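Local structure of outer membrane protein YopM (Yersinia pestis, 1JL5) at residues Asp245-Lys250 with Arg265-Thr270; Val284-Phe289 with Ala304-Ile309; Ser290-Leu295 with Arg310-Leu315; Ser325-Ile330 with Ser345-Ala350. The protein is a leucine-rich repeat effector of the plague bacterium, probably altering host cell physiology to promote bacterial survival, and assembles as a calcium-binding tetramer. One frame throughout, in Å; residues are numbered along the deposited sequence.

Contact 1: Asp245-Lys250 with Arg265-Thr270; sequences DNNLLK and RDNYLT. With CA (calcium ion), chain B; CA (calcium ion), chain C.
A calcium site at the subunit interface joins N246 of leucine-rich repeat 9 to D266 of repeat 10. N246 OD1 and D266 OD2 each lie 2.0 Å from one calcium ion, and the two side chains cross at about a right angle, their amide and carboxylate planes 72° apart. D266 CG stands anti to the backbone N (chi1 -164°), and the carboxylate bridges two metals: D266 OD1 binds a second calcium ion at 2.2 Å. N326 of the second subunit completes the first site, while N307 O and E308 of that subunit bind the second ion. The amide of N246 is fixed from its nitrogen end, since ND2 donates to D245 OD2 at 2.8 Å, nearly in its own plane, and to a water that also takes the N-H of R265 NE. R265 itself forms a salt bridge with E286. Next along the segment is N267, the asparagine that recurs in leucine-rich repeats, turned into the solenoid. Its OD1 accepts the N-H of L249 at 3.1 Å, tilted 32° from the carbonyl plane, and more weakly that of N247, while its ND2 goes to V264 O and A244 O. L249 lies alongside N267, its CB 3.4 Å from N267 OD1. Further along, Y268 N donates to L249 O at 2.5 Å, and L269 CD2 lies 3.4 Å from K250 C.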
loop_
_atom_site.group_PDB
_atom_site.type_symbol
_atom_site.label_atom_id
_atom_site.label_comp_id
_atom_site.label_asym_id
_atom_site.label_seq_id
_atom_site.Cartn_x
_atom_site.Cartn_y
_atom_site.Cartn_z
ATOM N N ASP A 245 1.846 22.603 4.960
ATOM C CA ASP A 245 1.842 21.651 3.871
ATOM C C ASP A 245 0.503 21.761 3.177
ATOM O O ASP A 245 -0.451 22.310 3.726
ATOM C CB ASP A 245 1.980 20.235 4.413
ATOM C CG ASP A 245 0.905 19.910 5.433
ATOM O OD1 ASP A 245 0.974 20.455 6.556
ATOM O OD2 ASP A 245 -0.017 19.132 5.112
ATOM N N ASN A 246 0.442 21.248 1.959
ATOM C CA ASN A 246 -0.800 21.225 1.224
ATOM C C ASN A 246 -1.550 22.524 1.192
ATOM O O ASN A 246 -2.738 22.585 1.498
ATOM C CB ASN A 246 -1.683 20.127 1.790
ATOM C CG ASN A 246 -1.120 18.777 1.515
ATOM O OD1 ASN A 246 -1.077 18.354 0.366
ATOM N ND2 ASN A 246 -0.652 18.095 2.553
ATOM N N ASN A 247 -0.843 23.570 0.817
ATOM C CA ASN A 247 -1.460 24.862 0.696
ATOM C C ASN A 247 -1.140 25.358 -0.689
ATOM O O ASN A 247 -0.862 24.564 -1.585
ATOM C CB ASN A 247 -0.941 25.799 1.776
ATOM C CG ASN A 247 -1.680 25.616 3.077
ATOM O OD1 ASN A 247 -2.883 25.854 3.143
ATOM N ND2 ASN A 247 -0.979 25.171 4.112
ATOM N N LEU A 248 -1.187 26.666 -0.870
ATOM C CA LEU A 248 -0.910 27.244 -2.167
ATOM C C LEU A 248 0.270 28.177 -2.038
ATOM O O LEU A 248 0.306 29.241 -2.646
ATOM C CB LEU A 248 -2.140 27.996 -2.656
ATOM C CG LEU A 248 -3.342 27.069 -2.819
ATOM C CD1 LEU A 248 -4.599 27.886 -3.074
ATOM C CD2 LEU A 248 -3.067 26.111 -3.962
ATOM N N LEU A 249 1.243 27.764 -1.239
ATOM C CA LEU A 249 2.427 28.571 -1.023
ATOM C C LEU A 249 3.373 28.506 -2.204
ATOM O O LEU A 249 3.676 27.425 -2.704
ATOM C CB LEU A 249 3.148 28.102 0.235
ATOM C CG LEU A 249 2.316 28.120 1.515
ATOM C CD1 LEU A 249 3.180 27.646 2.683
ATOM C CD2 LEU A 249 1.776 29.527 1.764
ATOM N N LYS A 250 3.830 29.670 -2.652
ATOM C CA LYS A 250 4.773 29.759 -3.764
ATOM C C LYS A 250 6.108 30.132 -3.137
ATOM O O LYS A 250 7.174 29.897 -3.699
ATOM C CB LYS A 250 4.367 30.854 -4.753
ATOM C CG LYS A 250 2.942 30.783 -5.254
ATOM C CD LYS A 250 1.973 31.264 -4.185
ATOM C CE LYS A 250 0.539 31.254 -4.681
ATOM N NZ LYS A 250 -0.400 31.617 -3.586
ATOM N N ARG A 265 5.150 20.616 2.956
ATOM C CA ARG A 265 4.973 19.557 1.993
ATOM C C ARG A 265 3.838 19.937 1.073
ATOM O O ARG A 265 2.827 20.489 1.499
ATOM C CB ARG A 265 4.643 18.247 2.703
ATOM C CG ARG A 265 4.139 17.143 1.793
ATOM C CD ARG A 265 3.887 15.897 2.616
ATOM N NE ARG A 265 3.162 14.860 1.890
ATOM C CZ ARG A 265 3.690 14.073 0.959
ATOM N NH1 ARG A 265 4.971 14.191 0.618
ATOM N NH2 ARG A 265 2.933 13.153 0.374
ATOM N N ASP A 266 4.033 19.638 -0.197
ATOM C CA ASP A 266 3.045 19.909 -1.203
ATOM C C ASP A 266 2.603 21.351 -1.246
ATOM O O ASP A 266 1.521 21.726 -0.779
ATOM C CB ASP A 266 1.825 19.017 -1.020
ATOM C CG ASP A 266 0.959 19.005 -2.248
ATOM O OD1 ASP A 266 1.246 19.807 -3.160
ATOM O OD2 ASP A 266 0.007 18.210 -2.309
ATOM N N ASN A 267 3.479 22.164 -1.800
ATOM C CA ASN A 267 3.204 23.561 -1.997
ATOM C C ASN A 267 3.898 23.839 -3.296
ATOM O O ASN A 267 4.276 22.912 -4.000
ATOM C CB ASN A 267 3.748 24.397 -0.847
ATOM C CG ASN A 267 2.771 24.468 0.301
ATOM O OD1 ASN A 267 1.704 25.069 0.174
ATOM N ND2 ASN A 267 3.113 23.833 1.421
ATOM N N TYR A 268 4.086 25.097 -3.627
ATOM C CA TYR A 268 4.700 25.392 -4.896
ATOM C C TYR A 268 6.025 26.064 -4.670
ATOM O O TYR A 268 6.370 27.017 -5.359
ATOM C CB TYR A 268 3.777 26.301 -5.691
ATOM C CG TYR A 268 3.930 26.139 -7.172
ATOM C CD1 TYR A 268 3.579 24.944 -7.795
ATOM C CD2 TYR A 268 4.397 27.186 -7.959
ATOM C CE1 TYR A 268 3.683 24.798 -9.170
ATOM C CE2 TYR A 268 4.508 27.051 -9.331
ATOM C CZ TYR A 268 4.149 25.858 -9.927
ATOM O OH TYR A 268 4.255 25.727 -11.280
ATOM N N LEU A 269 6.771 25.555 -3.701
ATOM C CA LEU A 269 8.049 26.138 -3.364
ATOM C C LEU A 269 9.175 25.691 -4.261
ATOM O O LEU A 269 9.375 24.506 -4.502
ATOM C CB LEU A 269 8.397 25.818 -1.919
ATOM C CG LEU A 269 7.373 26.311 -0.904
ATOM C CD1 LEU A 269 7.790 25.845 0.475
ATOM C CD2 LEU A 269 7.274 27.830 -0.964
ATOM N N THR A 270 9.917 26.665 -4.753
ATOM C CA THR A 270 11.056 26.400 -5.605
ATOM C C THR A 270 12.271 26.766 -4.770
ATOM O O THR A 270 13.388 26.320 -5.015
ATOM C CB THR A 270 11.029 27.293 -6.845
ATOM O OG1 THR A 270 12.097 26.921 -7.720
ATOM C CG2 THR A 270 11.205 28.749 -6.448
HETATM CA CA CA B . -1.258 17.070 -1.206
HETATM CA CA CA C . 1.234 19.781 -5.402
HETATM O O HOH W 1 0.410 15.414 2.424
HETATM O O HOH W 2 9.582 29.155 -3.713
HETATM O O HOH W 3 7.512 29.091 -6.393
HETATM O O HOH W 4 -0.818 18.840 -4.710
HETATM O O HOH W 5 -2.437 15.676 0.060
HETATM O O HOH W 6 0.538 15.856 -0.788
HETATM O O HOH W 7 -3.037 18.137 -2.251
HETATM O O HOH W 8 2.109 17.674 -5.070
#

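Contact 2: Val284-Phe289 with Ala304-Ile309; sequences VSENIF and ASSNEI. With CA (calcium ion), chain D.
N307 reaches across to V284, N287 and F289 as the recurring asparagine of the leucine-rich repeat, linking repeat 12 to repeat 11 inside the solenoid. Its ND2 donates to V284 O at 2.7 Å, with the acceptor in the amide plane, and also to A304 O of its own segment. V284 O is gripped twice, because N287 ND2 reaches it from the opposite face of its carbonyl plane. On the other branch, N307 OD1 takes the N-H of F289 at 3.1 Å and, weakly, that of N287, although the modelled place of this oxygen is less sure. The side chains of F289 and N307 run side by side, ring and amide planes 70° apart, with the amide carbon CG at the ring edge. N287 repeats the role of N307 one turn earlier, its ND2 also bonding V264 O and its OD1 the N-H of L269.

Next to this amide, E308 N donates to F289 O at 2.6 Å. Both N307 O and E308 OE1 bind a calcium ion, each at 2.3 Å, and D266 of the second subunit joins them there. E308 CG is anti to the backbone N (chi1 -165°) and the chain bends at chi2; the other oxygen, OE2, forms a salt bridge with K328. At the surface side, E286 CG packs on S306 CB at 3.7 Å, and deeper in, V284 CG2 meets A304 CB at 3.8 Å.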
loop_
_atom_site.group_PDB
_atom_site.type_symbol
_atom_site.label_atom_id
_atom_site.label_comp_id
_atom_site.label_asym_id
_atom_site.label_seq_id
_atom_site.Cartn_x
_atom_site.Cartn_y
_atom_site.Cartn_z
ATOM N N VAL A 284 9.863 19.527 2.733
ATOM C CA VAL A 284 9.580 20.370 1.589
ATOM C C VAL A 284 9.229 19.435 0.454
ATOM O O VAL A 284 9.357 19.775 -0.716
ATOM C CB VAL A 284 10.807 21.219 1.215
ATOM C CG1 VAL A 284 11.088 22.215 2.324
ATOM C CG2 VAL A 284 12.015 20.319 0.994
ATOM N N SER A 285 8.785 18.238 0.817
ATOM C CA SER A 285 8.423 17.251 -0.177
ATOM C C SER A 285 7.267 17.804 -0.982
ATOM O O SER A 285 6.528 18.677 -0.522
ATOM C CB SER A 285 8.006 15.944 0.492
ATOM O OG SER A 285 6.802 16.118 1.205
ATOM N N GLU A 286 7.127 17.298 -2.194
ATOM C CA GLU A 286 6.058 17.726 -3.075
ATOM C C GLU A 286 5.999 19.211 -3.298
ATOM O O GLU A 286 4.945 19.827 -3.220
ATOM C CB GLU A 286 4.713 17.252 -2.561
ATOM C CG GLU A 286 4.448 15.803 -2.866
ATOM C CD GLU A 286 3.052 15.410 -2.477
ATOM O OE1 GLU A 286 2.093 16.012 -2.998
ATOM O OE2 GLU A 286 2.911 14.506 -1.643
ATOM N N ASN A 287 7.151 19.799 -3.539
ATOM C CA ASN A 287 7.175 21.192 -3.870
ATOM C C ASN A 287 7.824 21.170 -5.218
ATOM O O ASN A 287 7.783 20.144 -5.895
ATOM C CB ASN A 287 7.953 21.978 -2.833
ATOM C CG ASN A 287 7.068 22.408 -1.702
ATOM O OD1 ASN A 287 6.351 23.394 -1.818
ATOM N ND2 ASN A 287 7.073 21.648 -0.616
ATOM N N ILE A 288 8.428 22.262 -5.635
ATOM C CA ILE A 288 9.020 22.233 -6.948
ATOM C C ILE A 288 10.472 22.612 -6.897
ATOM O O ILE A 288 10.972 23.372 -7.716
ATOM C CB ILE A 288 8.225 23.126 -7.909
ATOM C CG1 ILE A 288 8.217 24.575 -7.428
ATOM C CG2 ILE A 288 6.789 22.629 -7.962
ATOM C CD1 ILE A 288 7.527 25.520 -8.407
ATOM N N PHE A 289 11.147 22.062 -5.901
ATOM C CA PHE A 289 12.563 22.300 -5.729
ATOM C C PHE A 289 13.296 21.517 -6.792
ATOM O O PHE A 289 13.034 20.332 -6.990
ATOM C CB PHE A 289 13.005 21.826 -4.350
ATOM C CG PHE A 289 12.526 22.698 -3.248
ATOM C CD1 PHE A 289 13.191 23.878 -2.945
ATOM C CD2 PHE A 289 11.384 22.364 -2.530
ATOM C CE1 PHE A 289 12.720 24.718 -1.945
ATOM C CE2 PHE A 289 10.909 23.196 -1.532
ATOM C CZ PHE A 289 11.579 24.376 -1.238
ATOM N N ALA A 304 12.396 15.785 1.275
ATOM C CA ALA A 304 12.362 16.624 0.086
ATOM C C ALA A 304 11.901 15.726 -1.049
ATOM O O ALA A 304 12.177 15.974 -2.218
ATOM C CB ALA A 304 13.750 17.173 -0.204
ATOM N N SER A 305 11.201 14.662 -0.688
ATOM C CA SER A 305 10.718 13.723 -1.680
ATOM C C SER A 305 9.731 14.381 -2.623
ATOM O O SER A 305 9.081 15.373 -2.285
ATOM C CB SER A 305 10.039 12.532 -0.997
ATOM O OG SER A 305 8.919 12.970 -0.253
ATOM N N SER A 306 9.633 13.824 -3.819
ATOM C CA SER A 306 8.692 14.307 -4.811
ATOM C C SER A 306 8.813 15.773 -5.157
ATOM O O SER A 306 7.831 16.506 -5.219
ATOM C CB SER A 306 7.275 13.979 -4.363
ATOM O OG SER A 306 7.111 12.574 -4.410
ATOM N N ASN A 307 10.045 16.194 -5.360
ATOM C CA ASN A 307 10.321 17.543 -5.783
ATOM C C ASN A 307 10.937 17.250 -7.119
ATOM O O ASN A 307 10.623 16.237 -7.729
ATOM C CB ASN A 307 11.314 18.212 -4.840
ATOM C CG ASN A 307 10.620 18.916 -3.706
ATOM O OD1 ASN A 307 10.008 19.959 -3.909
ATOM N ND2 ASN A 307 10.679 18.338 -2.510
ATOM N N GLU A 308 11.806 18.117 -7.590
ATOM C CA GLU A 308 12.454 17.853 -8.854
ATOM C C GLU A 308 13.924 18.025 -8.537
ATOM O O GLU A 308 14.697 18.539 -9.335
ATOM C CB GLU A 308 11.988 18.852 -9.910
ATOM C CG GLU A 308 12.334 18.413 -11.310
ATOM C CD GLU A 308 11.532 17.209 -11.753
ATOM O OE1 GLU A 308 10.976 16.489 -10.891
ATOM O OE2 GLU A 308 11.460 16.980 -12.973
ATOM N N ILE A 309 14.290 17.587 -7.338
ATOM C CA ILE A 309 15.657 17.707 -6.866
ATOM C C ILE A 309 16.615 16.965 -7.769
ATOM O O ILE A 309 16.570 15.742 -7.875
ATOM C CB ILE A 309 15.825 17.146 -5.448
ATOM C CG1 ILE A 309 14.855 17.843 -4.484
ATOM C CG2 ILE A 309 17.265 17.331 -4.997
ATOM C CD1 ILE A 309 14.995 19.319 -4.464
HETATM CA CA CA D . 9.373 15.609 -9.513
HETATM O O HOH W 9 8.098 17.695 -8.129
HETATM O O HOH W 10 10.552 13.635 -8.976
HETATM O O HOH W 11 7.559 14.584 -8.524
HETATM O O HOH W 12 7.999 17.156 -10.899
#

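Contact 3: Ser290-Leu295 with Arg310-Leu315; sequences SGLSEL and RSLCDL. With CA (calcium ion), chain E.
Strands 291-292 and 311-312 form a short, weakly bonded parallel pair, with L292 opposite L312, a second small sheet between leucine-rich repeats 11 and 12. It is flanked by a bond from R310 N to S290 O at 2.7 Å. The bonds from L292 N to S311 O and from C313 N to L292 O are weak. A water donates to L292 O and also hydrogen-bonds S311 OG, bridging the two strands.

Apolar contacts follow the same register. L292 and L312 point the same way side by side, CD1 of L292 3.8 Å from CD2 of L312; L295 and L315 repeat this, with L295 CD1 3.5 Å from L315 CD2. C313 SG rests against L295 CG at 3.4 Å, its chi1 of 51° placing it between the backbone N and the carbonyl carbon.

Charged ends turn elsewhere. Both carboxylate oxygens of E294 chelate a calcium ion, OE1 at 2.2 Å, a site shared with E274, while R310 forms a salt bridge with E228 of the second subunit.

The leucines face the main parallel strands of the solenoid: L292 and L295 pack on L302 of strand 301-303, and L312 and L315 on L322 of strand 321-323.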
loop_
_atom_site.group_PDB
_atom_site.type_symbol
_atom_site.label_atom_id
_atom_site.label_comp_id
_atom_site.label_asym_id
_atom_site.label_seq_id
_atom_site.Cartn_x
_atom_site.Cartn_y
_atom_site.Cartn_z
ATOM N N SER A 290 14.195 22.185 -7.495
ATOM C CA SER A 290 14.985 21.520 -8.518
ATOM C C SER A 290 16.257 21.086 -7.805
ATOM O O SER A 290 17.094 20.368 -8.346
ATOM C CB SER A 290 15.298 22.485 -9.659
ATOM O OG SER A 290 15.839 23.685 -9.152
ATOM N N GLY A 291 16.373 21.525 -6.562
ATOM C CA GLY A 291 17.515 21.167 -5.754
ATOM C C GLY A 291 17.402 21.822 -4.396
ATOM O O GLY A 291 16.484 22.594 -4.138
ATOM N N LEU A 292 18.329 21.485 -3.516
ATOM C CA LEU A 292 18.375 22.070 -2.194
ATOM C C LEU A 292 19.802 22.564 -2.095
ATOM O O LEU A 292 20.740 21.778 -2.008
ATOM C CB LEU A 292 18.072 21.023 -1.123
ATOM C CG LEU A 292 16.619 20.541 -1.157
ATOM C CD1 LEU A 292 16.402 19.476 -0.093
ATOM C CD2 LEU A 292 15.684 21.731 -0.933
ATOM N N SER A 293 19.955 23.879 -2.151
ATOM C CA SER A 293 21.268 24.499 -2.107
ATOM C C SER A 293 21.841 24.495 -0.704
ATOM O O SER A 293 23.052 24.410 -0.521
ATOM C CB SER A 293 21.172 25.932 -2.620
ATOM O OG SER A 293 20.247 26.673 -1.847
ATOM N N GLU A 294 20.962 24.582 0.285
ATOM C CA GLU A 294 21.384 24.607 1.675
ATOM C C GLU A 294 20.441 23.852 2.574
ATOM O O GLU A 294 19.240 23.760 2.320
ATOM C CB GLU A 294 21.428 26.032 2.215
ATOM C CG GLU A 294 22.421 26.957 1.597
ATOM C CD GLU A 294 22.516 28.241 2.385
ATOM O OE1 GLU A 294 21.462 28.883 2.596
ATOM O OE2 GLU A 294 23.641 28.591 2.800
ATOM N N LEU A 295 21.001 23.342 3.657
ATOM C CA LEU A 295 20.220 22.643 4.644
ATOM C C LEU A 295 20.693 23.142 5.984
ATOM O O LEU A 295 21.878 23.398 6.177
ATOM C CB LEU A 295 20.423 21.137 4.527
ATOM C CG LEU A 295 19.792 20.562 3.261
ATOM C CD1 LEU A 295 20.066 19.075 3.196
ATOM C CD2 LEU A 295 18.290 20.850 3.269
ATOM N N ARG A 310 17.487 17.716 -8.418
ATOM C CA ARG A 310 18.469 17.122 -9.300
ATOM C C ARG A 310 19.750 16.935 -8.530
ATOM O O ARG A 310 20.602 16.137 -8.904
ATOM C CB ARG A 310 18.763 18.036 -10.470
ATOM C CG ARG A 310 17.610 18.301 -11.379
ATOM C CD ARG A 310 18.205 18.480 -12.735
ATOM N NE ARG A 310 17.498 19.447 -13.546
ATOM C CZ ARG A 310 17.904 19.787 -14.757
ATOM N NH1 ARG A 310 18.998 19.226 -15.252
ATOM N NH2 ARG A 310 17.221 20.668 -15.467
ATOM N N SER A 311 19.898 17.705 -7.464
ATOM C CA SER A 311 21.091 17.610 -6.659
ATOM C C SER A 311 20.797 18.084 -5.260
ATOM O O SER A 311 19.965 18.962 -5.037
ATOM C CB SER A 311 22.211 18.462 -7.258
ATOM O OG SER A 311 21.871 19.832 -7.186
ATOM N N LEU A 312 21.488 17.472 -4.315
ATOM C CA LEU A 312 21.343 17.821 -2.926
ATOM C C LEU A 312 22.640 18.459 -2.504
ATOM O O LEU A 312 23.720 17.990 -2.869
ATOM C CB LEU A 312 21.121 16.576 -2.072
ATOM C CG LEU A 312 19.756 15.912 -2.080
ATOM C CD1 LEU A 312 19.786 14.721 -1.131
ATOM C CD2 LEU A 312 18.702 16.921 -1.643
ATOM N N CYS A 313 22.534 19.536 -1.745
ATOM C CA CYS A 313 23.712 20.200 -1.231
ATOM C C CYS A 313 24.244 19.201 -0.217
ATOM O O CYS A 313 23.616 18.171 0.034
ATOM C CB CYS A 313 23.302 21.471 -0.511
ATOM S SG CYS A 313 22.011 21.133 0.699
ATOM N N ASP A 314 25.395 19.494 0.368
ATOM C CA ASP A 314 25.946 18.598 1.361
ATOM C C ASP A 314 24.921 18.485 2.466
ATOM O O ASP A 314 24.193 19.432 2.756
ATOM C CB ASP A 314 27.260 19.141 1.919
ATOM C CG ASP A 314 28.353 19.173 0.881
ATOM O OD1 ASP A 314 28.487 18.180 0.131
ATOM O OD2 ASP A 314 29.078 20.185 0.819
ATOM N N LEU A 315 24.856 17.315 3.077
ATOM C CA LEU A 315 23.906 17.090 4.141
ATOM C C LEU A 315 24.541 17.411 5.480
ATOM O O LEU A 315 25.702 17.092 5.720
ATOM C CB LEU A 315 23.448 15.637 4.108
ATOM C CG LEU A 315 22.924 15.236 2.727
ATOM C CD1 LEU A 315 22.740 13.733 2.657
ATOM C CD2 LEU A 315 21.621 15.979 2.452
HETATM CA CA CA E . 22.343 30.000 4.244
HETATM O O HOH W 13 22.108 21.495 -4.917
HETATM O O HOH W 14 23.103 31.237 2.061
HETATM O O HOH W 15 23.417 31.852 5.296
#

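Contact 4: Ser325-Ile330 with Ser345-Ala350; sequences SNNKLI and SFNHLA. With CA (calcium ion), chain F.
S325 OG and S345 OG hydrogen-bond at 2.6 Å, joining the two segments side chain to side chain; either hydroxyl could be the donor. S325 OG is anti to its backbone N (chi1 -180°), and it also lies at the edge of the F346 ring, in the ring plane. Beside this pair, N326 N donates to S345 O at 2.6 Å. H348 N gives its hydrogen to L329 O, also at 2.6 Å.

The middle is held by N347, the recurring asparagine of the leucine-rich repeat, which here fastens repeat 14 to repeat 13. Its OD1 accepts the N-H of L329 at 3.1 Å and, weakly, that of N327, so one buried oxygen serves two backbone amides; its ND2 bonds V324 O and A344 O. N327 does the same for the preceding turn, its OD1 accepting from N307 N and I309 N.

N326 OD1 binds a calcium ion at 2.2 Å, a site it shares with N246 and D266 of the second subunit, while its ND2 hydrogen-bonds E286 of that subunit. One water on this metal also lies within hydrogen-bonding distance of N327 O. K328 NZ hydrogen-bonds N247 O and D266 O of the second subunit.

Outside the polar core, L329 lies alongside N347 pointing the same way, and its CB touches L349 CD2 at 3.9 Å. I330 crosses H348 obliquely, CG2 of I330 3.6 Å from CB of H348. F346 CB packs against N326 CB at 3.9 Å, and the F346 ring stacks with Y366. Near the far end, a second water accepts from A350 N and bridges to I330 O.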
loop_
_atom_site.group_PDB
_atom_site.type_symbol
_atom_site.label_atom_id
_atom_site.label_comp_id
_atom_site.label_asym_id
_atom_site.label_seq_id
_atom_site.Cartn_x
_atom_site.Cartn_y
_atom_site.Cartn_z
ATOM N N SER A 325 13.134 10.819 -1.753
ATOM C CA SER A 325 12.472 9.865 -2.609
ATOM C C SER A 325 11.766 10.607 -3.720
ATOM O O SER A 325 11.291 11.730 -3.546
ATOM C CB SER A 325 11.434 9.075 -1.817
ATOM O OG SER A 325 10.791 8.144 -2.664
ATOM N N ASN A 326 11.700 9.966 -4.870
ATOM C CA ASN A 326 11.009 10.535 -5.999
ATOM C C ASN A 326 11.488 11.917 -6.374
ATOM O O ASN A 326 10.747 12.894 -6.316
ATOM C CB ASN A 326 9.506 10.570 -5.732
ATOM C CG ASN A 326 8.726 10.945 -6.964
ATOM O OD1 ASN A 326 9.139 10.631 -8.076
ATOM N ND2 ASN A 326 7.594 11.610 -6.779
ATOM N N ASN A 327 12.749 11.991 -6.748
ATOM C CA ASN A 327 13.314 13.238 -7.191
ATOM C C ASN A 327 14.051 12.909 -8.452
ATOM O O ASN A 327 13.746 11.909 -9.091
ATOM C CB ASN A 327 14.219 13.834 -6.126
ATOM C CG ASN A 327 13.443 14.690 -5.154
ATOM O OD1 ASN A 327 12.889 15.720 -5.537
ATOM N ND2 ASN A 327 13.375 14.263 -3.902
ATOM N N LYS A 328 15.003 13.739 -8.835
ATOM C CA LYS A 328 15.725 13.475 -10.061
ATOM C C LYS A 328 17.200 13.424 -9.764
ATOM O O LYS A 328 18.029 13.868 -10.549
ATOM C CB LYS A 328 15.400 14.551 -11.090
ATOM C CG LYS A 328 13.912 14.613 -11.407
ATOM C CD LYS A 328 13.448 13.319 -12.053
ATOM C CE LYS A 328 11.930 13.238 -12.120
ATOM N NZ LYS A 328 11.321 14.393 -12.840
ATOM N N LEU A 329 17.503 12.852 -8.610
ATOM C CA LEU A 329 18.867 12.711 -8.159
ATOM C C LEU A 329 19.550 11.578 -8.888
ATOM O O LEU A 329 19.046 10.457 -8.932
ATOM C CB LEU A 329 18.894 12.426 -6.660
ATOM C CG LEU A 329 18.429 13.596 -5.800
ATOM C CD1 LEU A 329 18.145 13.123 -4.384
ATOM C CD2 LEU A 329 19.494 14.675 -5.823
ATOM N N ILE A 330 20.692 11.874 -9.484
ATOM C CA ILE A 330 21.444 10.834 -10.151
ATOM C C ILE A 330 22.561 10.495 -9.172
ATOM O O ILE A 330 23.291 9.523 -9.337
ATOM C CB ILE A 330 22.019 11.323 -11.491
ATOM C CG1 ILE A 330 22.886 12.558 -11.266
ATOM C CG2 ILE A 330 20.894 11.627 -12.459
ATOM C CD1 ILE A 330 24.355 12.300 -11.419
ATOM N N SER A 345 14.537 6.461 -2.755
ATOM C CA SER A 345 13.887 5.654 -3.766
ATOM C C SER A 345 13.319 6.564 -4.846
ATOM O O SER A 345 13.142 7.765 -4.634
ATOM C CB SER A 345 12.756 4.869 -3.123
ATOM O OG SER A 345 11.920 5.769 -2.427
ATOM N N PHE A 346 13.036 5.985 -6.005
ATOM C CA PHE A 346 12.470 6.736 -7.114
ATOM C C PHE A 346 13.312 7.935 -7.489
ATOM O O PHE A 346 12.849 9.075 -7.529
ATOM C CB PHE A 346 11.057 7.170 -6.764
ATOM C CG PHE A 346 10.129 6.028 -6.555
ATOM C CD1 PHE A 346 9.716 5.251 -7.635
ATOM C CD2 PHE A 346 9.670 5.712 -5.280
ATOM C CE1 PHE A 346 8.857 4.176 -7.447
ATOM C CE2 PHE A 346 8.812 4.640 -5.083
ATOM C CZ PHE A 346 8.404 3.870 -6.170
ATOM N N ASN A 347 14.576 7.660 -7.745
ATOM C CA ASN A 347 15.498 8.686 -8.162
ATOM C C ASN A 347 16.286 8.064 -9.274
ATOM O O ASN A 347 15.966 6.967 -9.713
ATOM C CB ASN A 347 16.398 9.101 -7.010
ATOM C CG ASN A 347 15.778 10.187 -6.181
ATOM O OD1 ASN A 347 15.674 11.326 -6.626
ATOM N ND2 ASN A 347 15.337 9.841 -4.982
ATOM N N HIS A 348 17.311 8.759 -9.732
ATOM C CA HIS A 348 18.119 8.244 -10.810
ATOM C C HIS A 348 19.507 7.920 -10.295
ATOM O O HIS A 348 20.508 8.225 -10.937
ATOM C CB HIS A 348 18.217 9.270 -11.922
ATOM C CG HIS A 348 18.325 8.655 -13.273
ATOM N ND1 HIS A 348 17.219 8.277 -14.000
ATOM C CD2 HIS A 348 19.402 8.280 -13.998
ATOM C CE1 HIS A 348 17.611 7.694 -15.116
ATOM N NE2 HIS A 348 18.931 7.682 -15.139
ATOM N N LEU A 349 19.559 7.302 -9.126
ATOM C CA LEU A 349 20.831 6.949 -8.523
ATOM C C LEU A 349 21.450 5.725 -9.170
ATOM O O LEU A 349 20.810 4.685 -9.289
ATOM C CB LEU A 349 20.648 6.683 -7.032
ATOM C CG LEU A 349 20.020 7.829 -6.247
ATOM C CD1 LEU A 349 19.923 7.429 -4.789
ATOM C CD2 LEU A 349 20.845 9.104 -6.428
ATOM N N ALA A 350 22.694 5.870 -9.604
ATOM C CA ALA A 350 23.432 4.762 -10.195
ATOM C C ALA A 350 24.076 4.085 -8.996
ATOM O O ALA A 350 24.301 2.875 -8.982
ATOM C CB ALA A 350 24.505 5.283 -11.137
HETATM CA CA CA F . 9.393 10.073 -10.233
HETATM O O HOH W 16 11.633 10.543 -9.836
HETATM O O HOH W 17 24.621 7.584 -8.336
HETATM O O HOH W 18 7.194 9.943 -10.084
HETATM O O HOH W 19 9.494 7.868 -9.982
#

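How the contacts relate
Contacts 1, 2 and 4 join the same kind of element, the loop that follows a main strand, in successive pairs of repeats, each centred on an inward-turned asparagine. Contacts 2 and 4 are buried and contact 1 partly so; contact 3 is a surface contact and relies on strand pairing and leucines instead. It continues the two turns of contact 2, I309 packing on G291 and L292. Salt bridges link contact 1 to contact 2 and contact 2 to contact 4. The calcium ligands of contacts 1, 2 and 4 meet across the subunit interface, whereas the calcium of contact 3 has a further ligand from the same chain.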